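Ethanolamine utilization protein EutN/carboxysome structural protein Ccml (Halothece sp., PDB 6OWG) probably forms pentamers that cap the vertices of a bacterial microcompartment shell, as CcmL does in carboxysomes. Local coordinates at residues A4-T9 and L25-I30. Sequence-based numbering, arbitrary orientation.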
# COMPACT_ATOMS: atom_id res chain seq x y z
N ALA D 4 -82.98 74.27 16.50
CA ALA D 4 -82.56 75.65 16.33
C ALA D 4 -82.93 76.12 14.94
O ALA D 4 -83.07 75.33 14.01
CB ALA D 4 -81.05 75.81 16.57
N LYS D 5 -83.10 77.43 14.81
CA LYS D 5 -83.38 78.08 13.54
C LYS D 5 -82.14 78.85 13.10
O LYS D 5 -81.53 79.56 13.90
CB LYS D 5 -84.57 79.03 13.67
CG LYS D 5 -85.07 79.58 12.36
CD LYS D 5 -86.06 80.71 12.59
CE LYS D 5 -86.51 81.34 11.29
NZ LYS D 5 -87.27 80.37 10.44
N VAL D 6 -81.77 78.69 11.83
CA VAL D 6 -80.60 79.36 11.28
C VAL D 6 -80.95 80.84 11.12
O VAL D 6 -81.76 81.21 10.27
CB VAL D 6 -80.15 78.75 9.95
CG1 VAL D 6 -78.83 79.35 9.51
CG2 VAL D 6 -80.05 77.24 10.06
N CYS D 7 -80.33 81.69 11.93
CA CYS D 7 -80.62 83.12 11.85
C CYS D 7 -79.52 83.89 11.14
O CYS D 7 -79.75 85.01 10.69
CB CYS D 7 -80.86 83.69 13.25
SG CYS D 7 -82.44 83.21 13.96
N GLY D 8 -78.34 83.31 11.02
CA GLY D 8 -77.31 84.00 10.27
C GLY D 8 -75.99 83.27 10.26
O GLY D 8 -75.91 82.09 10.61
N THR D 9 -74.96 83.99 9.84
CA THR D 9 -73.61 83.46 9.70
C THR D 9 -72.64 84.29 10.53
O THR D 9 -72.85 85.49 10.71
CB THR D 9 -73.14 83.44 8.24
OG1 THR D 9 -73.13 84.77 7.71
CG2 THR D 9 -74.06 82.59 7.38
N LEU D 25 -72.49 78.94 11.69
CA LEU D 25 -73.85 79.43 11.60
C LEU D 25 -74.32 79.95 12.95
O LEU D 25 -74.11 79.31 13.99
CB LEU D 25 -74.79 78.32 11.12
CG LEU D 25 -74.78 77.95 9.64
CD1 LEU D 25 -75.91 77.00 9.38
CD2 LEU D 25 -74.92 79.19 8.79
N LEU D 26 -74.96 81.11 12.93
CA LEU D 26 -75.61 81.67 14.11
C LEU D 26 -77.01 81.09 14.18
O LEU D 26 -77.86 81.40 13.33
CB LEU D 26 -75.64 83.19 14.04
CG LEU D 26 -76.14 83.88 15.31
CD1 LEU D 26 -75.01 83.98 16.32
CD2 LEU D 26 -76.70 85.24 14.99
N LEU D 27 -77.26 80.24 15.16
CA LEU D 27 -78.53 79.54 15.31
C LEU D 27 -79.22 79.99 16.59
O LEU D 27 -78.64 79.88 17.67
CB LEU D 27 -78.33 78.03 15.36
CG LEU D 27 -77.31 77.36 14.46
CD1 LEU D 27 -77.05 75.99 14.99
CD2 LEU D 27 -77.83 77.29 13.05
N GLN D 28 -80.45 80.48 16.46
CA GLN D 28 -81.28 80.77 17.62
C GLN D 28 -82.10 79.54 17.97
O GLN D 28 -82.68 78.91 17.08
CB GLN D 28 -82.19 81.96 17.36
CG GLN D 28 -82.84 82.51 18.61
CD GLN D 28 -83.78 83.65 18.33
OE1 GLN D 28 -83.91 84.09 17.19
NE2 GLN D 28 -84.44 84.15 19.36
N PHE D 29 -82.16 79.21 19.25
CA PHE D 29 -82.90 78.04 19.68
C PHE D 29 -84.40 78.30 19.66
O PHE D 29 -84.86 79.40 19.98
CB PHE D 29 -82.46 77.63 21.08
CG PHE D 29 -81.08 77.05 21.13
CD1 PHE D 29 -80.78 75.90 20.43
CD2 PHE D 29 -80.09 77.65 21.87
CE1 PHE D 29 -79.51 75.37 20.46
CE2 PHE D 29 -78.82 77.12 21.91
CZ PHE D 29 -78.53 75.98 21.21
N ILE D 30 -85.15 77.29 19.25
CA ILE D 30 -86.60 77.32 19.23
C ILE D 30 -87.10 76.30 20.24
O ILE D 30 -86.44 75.29 20.48
CB ILE D 30 -87.15 77.02 17.82
CG1 ILE D 30 -86.47 75.78 17.26
CG2 ILE D 30 -86.92 78.19 16.90
CD1 ILE D 30 -86.94 75.37 15.95
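Leu26 O is gripped by two successive amides of the neighbouring strand, Cys7 N at 2.9 Å and Gly8 N at 3.0 Å. The first approaches almost straight down the carbonyl bond; the second comes in the carbonyl plane, on a lone pair. Two residues facing one define a classic beta bulge, and the register slips by one between Val6 and Gly8. Leu26 N returns a bond to Gly8 O, reaching it from above the carbonyl plane. On the N-terminal side of the bulge in strand 2-11 the pairing is regular, Lys5 N donating to Gln28 O at 2.7 Å, nearly linear at 171°. These strands belong to the antiparallel, OB-fold barrel sheet of the EutN/CcmL family, with 2-11 lying between 24-30 and 54-59; at Gly8 and Thr9 a strand of a second subunit continues the sheet across the interface. Ala4, Val6, Leu25, Leu27 and Phe29 line one face. There Val6 spreads its two methyls, CG1 anti to the backbone N (chi1 -172°) touching Leu25 CD1, while CG2 lies alongside Leu27 CD2 at 3.7 Å. Ala4 CB rests on Leu27 CB and meets the Phe29 ring obliquely. On the face that carries Lys5 and Gln28, Gln28 CB meets Cys7 SG at 3.6 Å, the sulphur coming in from the bulge, and the extended Gln28 side chain carries NE2 to Leu37 O. At the end of the pair, Ile30 sets CG1 against Ala4 N at 3.9 Å and CG2 near Lys5 CB; an alanine here would probably open a gap beside Ala4 and strip Leu36 and Trp54 of an apolar neighbour. Lys5 NZ, at the end of its long chain, hydrogen-bonds to Gly52 O.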